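Local coordinates for putative uncharacterized protein TTHA0988 (Thermus thermophilus, PDB 3OEP) that is of unknown function, resembling a fused KipI-KipA pair with cyclophilin-like domains, and may bind ATP or act as a hydrolase, though neither activity is established, at residues P121-L135 with A151-P163. Residues are numbered along the deposited sequence; the frame is centred on the assembly and turned at random.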
loop_
_atom_site.group_PDB
_atom_site.type_symbol
_atom_site.label_atom_id
_atom_site.label_comp_id
_atom_site.label_asym_id
_atom_site.label_seq_id
_atom_site.Cartn_x
_atom_site.Cartn_y
_atom_site.Cartn_z
ATOM N N PRO A 121 4.440 0.861 7.366
ATOM C CA PRO A 121 4.612 -0.427 8.043
ATOM C C PRO A 121 5.264 -0.323 9.434
ATOM O O PRO A 121 6.327 0.270 9.581
ATOM C CB PRO A 121 5.483 -1.211 7.058
ATOM C CG PRO A 121 5.023 -0.701 5.734
ATOM C CD PRO A 121 4.772 0.768 5.933
ATOM N N GLY A 122 4.588 -0.862 10.446
ATOM C CA GLY A 122 5.121 -0.892 11.810
ATOM C C GLY A 122 4.968 0.374 12.640
ATOM O O GLY A 122 5.347 0.380 13.812
ATOM N N PHE A 123 4.398 1.430 12.055
ATOM C CA PHE A 123 4.216 2.735 12.732
ATOM C C PHE A 123 3.104 2.640 13.777
ATOM O O PHE A 123 1.946 2.453 13.413
ATOM C CB PHE A 123 3.825 3.782 11.679
ATOM C CG PHE A 123 3.964 5.227 12.123
ATOM C CD1 PHE A 123 3.460 5.676 13.334
ATOM C CD2 PHE A 123 4.550 6.154 11.274
ATOM C CE1 PHE A 123 3.585 7.013 13.710
ATOM C CE2 PHE A 123 4.671 7.488 11.642
ATOM C CZ PHE A 123 4.194 7.914 12.865
ATOM N N PRO A 124 3.441 2.797 15.071
ATOM C CA PRO A 124 2.413 2.718 16.105
ATOM C C PRO A 124 1.783 4.066 16.394
ATOM O O PRO A 124 2.488 5.069 16.499
ATOM C CB PRO A 124 3.195 2.256 17.327
ATOM C CG PRO A 124 4.541 2.905 17.151
ATOM C CD PRO A 124 4.785 2.953 15.658
ATOM N N PHE A 125 0.458 4.083 16.508
ATOM C CA PHE A 125 -0.246 5.236 17.042
ATOM C C PHE A 125 -0.585 4.892 18.483
ATOM O O PHE A 125 -1.348 3.963 18.742
ATOM C CB PHE A 125 -1.514 5.544 16.245
ATOM C CG PHE A 125 -1.265 6.228 14.908
ATOM C CD1 PHE A 125 -0.021 6.766 14.572
ATOM C CD2 PHE A 125 -2.300 6.371 14.006
ATOM C CE1 PHE A 125 0.178 7.392 13.345
ATOM C CE2 PHE A 125 -2.104 6.996 12.787
ATOM C CZ PHE A 125 -0.873 7.504 12.456
ATOM N N LEU A 126 0.022 5.634 19.406
ATOM C CA LEU A 126 -0.075 5.385 20.838
ATOM C C LEU A 126 -0.865 6.485 21.541
ATOM O O LEU A 126 -0.775 7.648 21.167
ATOM C CB LEU A 126 1.330 5.348 21.427
ATOM C CG LEU A 126 2.280 4.295 20.862
ATOM C CD1 LEU A 126 3.726 4.787 20.914
ATOM C CD2 LEU A 126 2.124 3.015 21.630
ATOM N N ALA A 127 -1.623 6.109 22.567
ATOM C CA ALA A 127 -2.350 7.079 23.393
ATOM C C ALA A 127 -2.388 6.525 24.816
ATOM O O ALA A 127 -2.232 5.315 24.982
ATOM C CB ALA A 127 -3.774 7.296 22.844
ATOM N N GLU A 128 -2.585 7.349 25.854
ATOM C CA GLU A 128 -2.848 8.793 25.782
ATOM C C GLU A 128 -1.676 9.646 26.259
ATOM O O GLU A 128 -1.138 9.437 27.354
ATOM C CB GLU A 128 -4.034 9.153 26.691
ATOM C CG GLU A 128 -5.355 8.504 26.321
ATOM C CD GLU A 128 -6.474 8.789 27.322
ATOM O OE1 GLU A 128 -6.228 9.413 28.386
ATOM O OE2 GLU A 128 -7.613 8.367 27.047
ATOM N N VAL A 129 -1.331 10.651 25.463
ATOM C CA VAL A 129 -0.411 11.706 25.887
ATOM C C VAL A 129 -1.043 12.495 27.041
ATOM O O VAL A 129 -2.241 12.812 27.017
ATOM C CB VAL A 129 -0.080 12.654 24.694
ATOM C CG1 VAL A 129 0.694 13.890 25.145
ATOM C CG2 VAL A 129 0.703 11.910 23.625
ATOM N N GLU A 130 -0.239 12.786 28.064
ATOM C CA GLU A 130 -0.694 13.584 29.205
ATOM C C GLU A 130 -1.298 14.901 28.724
ATOM O O GLU A 130 -0.774 15.513 27.806
ATOM C CB GLU A 130 0.470 13.893 30.151
ATOM C CG GLU A 130 1.000 12.693 30.925
ATOM C CD GLU A 130 0.015 12.171 31.957
ATOM O OE1 GLU A 130 -0.400 12.952 32.837
ATOM O OE2 GLU A 130 -0.333 10.975 31.894
ATOM N N PRO A 131 -2.403 15.349 29.351
ATOM C CA PRO A 131 -3.029 16.608 28.941
ATOM C C PRO A 131 -2.066 17.785 28.745
ATOM O O PRO A 131 -2.176 18.506 27.751
ATOM C CB PRO A 131 -4.001 16.889 30.087
ATOM C CG PRO A 131 -4.407 15.527 30.546
ATOM C CD PRO A 131 -3.168 14.687 30.426
ATOM N N ALA A 132 -1.120 17.956 29.666
ATOM C CA ALA A 132 -0.170 19.072 29.608
ATOM C C ALA A 132 0.762 19.034 28.398
ATOM O O ALA A 132 1.342 20.056 28.049
ATOM C CB ALA A 132 0.657 19.136 30.900
ATOM N N LEU A 133 0.901 17.866 27.765
ATOM C CA LEU A 133 1.796 17.698 26.616
ATOM C C LEU A 133 1.048 17.674 25.276
ATOM O O LEU A 133 1.652 17.486 24.224
ATOM C CB LEU A 133 2.638 16.430 26.800
ATOM C CG LEU A 133 3.723 16.105 25.769
ATOM C CD1 LEU A 133 4.643 17.299 25.501
ATOM C CD2 LEU A 133 4.534 14.885 26.220
ATOM N N ARG A 134 -0.263 17.908 25.304
ATOM C CA ARG A 134 -1.055 17.857 24.072
ATOM C C ARG A 134 -0.953 19.150 23.273
ATOM O O ARG A 134 -1.306 20.224 23.760
ATOM C CB ARG A 134 -2.517 17.545 24.392
ATOM C CG ARG A 134 -2.678 16.186 25.021
ATOM C CD ARG A 134 -4.120 15.831 25.295
ATOM N NE ARG A 134 -4.195 14.639 26.130
ATOM C CZ ARG A 134 -5.305 14.155 26.672
ATOM N NH1 ARG A 134 -6.479 14.753 26.463
ATOM N NH2 ARG A 134 -5.241 13.064 27.429
ATOM N N LEU A 135 -0.472 19.046 22.039
ATOM C CA LEU A 135 -0.469 20.200 21.153
ATOM C C LEU A 135 -0.647 19.773 19.703
ATOM O O LEU A 135 -0.297 18.647 19.338
ATOM C CB LEU A 135 0.793 21.047 21.342
ATOM C CG LEU A 135 2.035 20.731 20.527
ATOM C CD1 LEU A 135 3.118 21.801 20.738
ATOM C CD2 LEU A 135 2.544 19.346 20.905
ATOM N N ALA A 151 7.459 11.256 18.209
ATOM C CA ALA A 151 6.706 12.482 17.946
ATOM C C ALA A 151 5.360 12.517 18.640
ATOM O O ALA A 151 4.816 11.471 19.004
ATOM C CB ALA A 151 6.521 12.659 16.437
ATOM N N VAL A 152 4.836 13.725 18.843
ATOM C CA VAL A 152 3.520 13.889 19.457
ATOM C C VAL A 152 2.620 14.822 18.651
ATOM O O VAL A 152 3.074 15.784 18.024
ATOM C CB VAL A 152 3.595 14.399 20.920
ATOM C CG1 VAL A 152 4.332 13.401 21.809
ATOM C CG2 VAL A 152 4.255 15.788 20.997
ATOM N N ALA A 153 1.331 14.525 18.689
ATOM C CA ALA A 153 0.316 15.413 18.151
ATOM C C ALA A 153 -0.969 15.128 18.903
ATOM O O ALA A 153 -1.479 14.004 18.882
ATOM C CB ALA A 153 0.137 15.200 16.664
ATOM N N GLY A 154 -1.472 16.151 19.583
ATOM C CA GLY A 154 -2.642 16.021 20.437
ATOM C C GLY A 154 -2.470 14.908 21.455
ATOM O O GLY A 154 -1.443 14.818 22.124
ATOM N N VAL A 155 -3.478 14.041 21.550
ATOM C CA VAL A 155 -3.479 12.939 22.520
ATOM C C VAL A 155 -2.598 11.751 22.097
ATOM O O VAL A 155 -2.473 10.772 22.840
ATOM C CB VAL A 155 -4.935 12.457 22.780
ATOM C CG1 VAL A 155 -5.460 11.667 21.592
ATOM C CG2 VAL A 155 -5.033 11.642 24.074
ATOM N N GLN A 156 -1.983 11.833 20.917
ATOM C CA GLN A 156 -1.231 10.705 20.372
ATOM C C GLN A 156 0.274 10.920 20.338
ATOM O O GLN A 156 0.760 12.042 20.182
ATOM C CB GLN A 156 -1.705 10.393 18.958
ATOM C CG GLN A 156 -3.164 10.022 18.868
ATOM C CD GLN A 156 -3.510 9.482 17.505
ATOM O OE1 GLN A 156 -3.540 8.274 17.309
ATOM N NE2 GLN A 156 -3.731 10.373 16.543
ATOM N N THR A 157 1.007 9.821 20.483
ATOM C CA THR A 157 2.435 9.817 20.230
ATOM C C THR A 157 2.724 8.662 19.276
ATOM O O THR A 157 1.946 7.713 19.174
ATOM C CB THR A 157 3.265 9.747 21.547
ATOM O OG1 THR A 157 4.665 9.901 21.260
ATOM C CG2 THR A 157 3.040 8.438 22.288
ATOM N N GLY A 158 3.821 8.763 18.543
ATOM C CA GLY A 158 4.145 7.759 17.546
ATOM C C GLY A 158 5.631 7.659 17.299
ATOM O O GLY A 158 6.409 8.508 17.751
ATOM N N ILE A 159 6.021 6.597 16.600
ATOM C CA ILE A 159 7.417 6.365 16.248
ATOM C C ILE A 159 7.481 6.110 14.747
ATOM O O ILE A 159 6.877 5.163 14.260
ATOM C CB ILE A 159 8.011 5.152 16.987
ATOM C CG1 ILE A 159 7.801 5.278 18.504
ATOM C CG2 ILE A 159 9.504 5.020 16.646
ATOM C CD1 ILE A 159 8.085 4.018 19.280
ATOM N N TYR A 160 8.181 6.976 14.021
ATOM C CA TYR A 160 8.359 6.810 12.571
ATOM C C TYR A 160 9.356 5.663 12.349
ATOM O O TYR A 160 10.514 5.789 12.721
ATOM C CB TYR A 160 8.880 8.110 11.939
ATOM C CG TYR A 160 7.880 9.245 11.895
ATOM C CD1 TYR A 160 7.238 9.591 10.710
ATOM C CD2 TYR A 160 7.576 9.986 13.038
ATOM C CE1 TYR A 160 6.316 10.634 10.662
ATOM C CE2 TYR A 160 6.652 11.033 13.001
ATOM C CZ TYR A 160 6.021 11.349 11.810
ATOM O OH TYR A 160 5.110 12.381 11.759
ATOM N N PRO A 161 8.920 4.535 11.748
ATOM C CA PRO A 161 9.859 3.415 11.573
ATOM C C PRO A 161 10.828 3.606 10.405
ATOM O O PRO A 161 11.909 3.007 10.394
ATOM C CB PRO A 161 8.938 2.217 11.289
ATOM C CG PRO A 161 7.545 2.695 11.570
ATOM C CD PRO A 161 7.557 4.156 11.340
ATOM N N LEU A 162 10.405 4.414 9.437
ATOM C CA LEU A 162 11.113 4.660 8.190
ATOM C C LEU A 162 11.031 6.157 7.903
ATOM O O LEU A 162 10.096 6.823 8.373
ATOM C CB LEU A 162 10.420 3.922 7.037
ATOM C CG LEU A 162 10.273 2.397 7.116
ATOM C CD1 LEU A 162 8.851 1.953 6.779
ATOM C CD2 LEU A 162 11.263 1.716 6.206
ATOM N N PRO A 163 11.981 6.692 7.121
ATOM C CA PRO A 163 11.861 8.097 6.741
ATOM C C PRO A 163 10.580 8.342 5.956
ATOM O O PRO A 163 10.230 7.549 5.079
ATOM C CB PRO A 163 13.091 8.342 5.859
ATOM C CG PRO A 163 14.030 7.243 6.169
ATOM C CD PRO A 163 13.194 6.072 6.558
HETATM O O HOH W 1 0.891 16.388 21.651
#
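A chi1 of -164° swings the Phe-123 ring to the side opposite its backbone N, while Tyr-160 (chi1 -70°) keeps CG beside its own N; the two side chains lie side by side, pointing the same way, and the edge of Phe-123 meets the face of Tyr-160. CE2 of Phe-123 lies 3.4 Å from CD1 of Tyr-160, and the planes stand 64° apart. Ile-159 O sits above the centre of the Phe-123 ring, whose CD2 packs against CD of Pro-161. Gly-158 suits its place because a side chain there would collide with this phenylalanine.

Further along, Leu-126 and Thr-157 form an antiparallel hydrogen-bonded pair: Leu-126 N binds Thr-157 O at 2.8 Å, and Thr-157 N returns a bond to Leu-126 O. Threonine suits this buried strand: OG1 bonds to Ala-151 O and His-107, while CG2 packs on Leu-126 CB. In the type II' turn from Ala-153 to Gln-156, Gly-154 has a positive phi easy for glycine. Both central residues bond to 121-135, Val-155 O accepting from Val-129 N (2.9 Å) and Gly-154 N donating to Leu-135 O (2.8 Å). Extended Arg-134 grips Val-129 O with NE and NH2 in its guanidinium plane; Val-155 offers an apolar methyl, CG2, to one face, and Pro-131 covers the other.

In this cyclophilin-like sheet, strand 156-159 lies between 149-153 and 124-127, and 112-117 flanks 124-127 beyond. Leu-126 and Thr-157 share one face, packing on Phe-197 of strand 194-199.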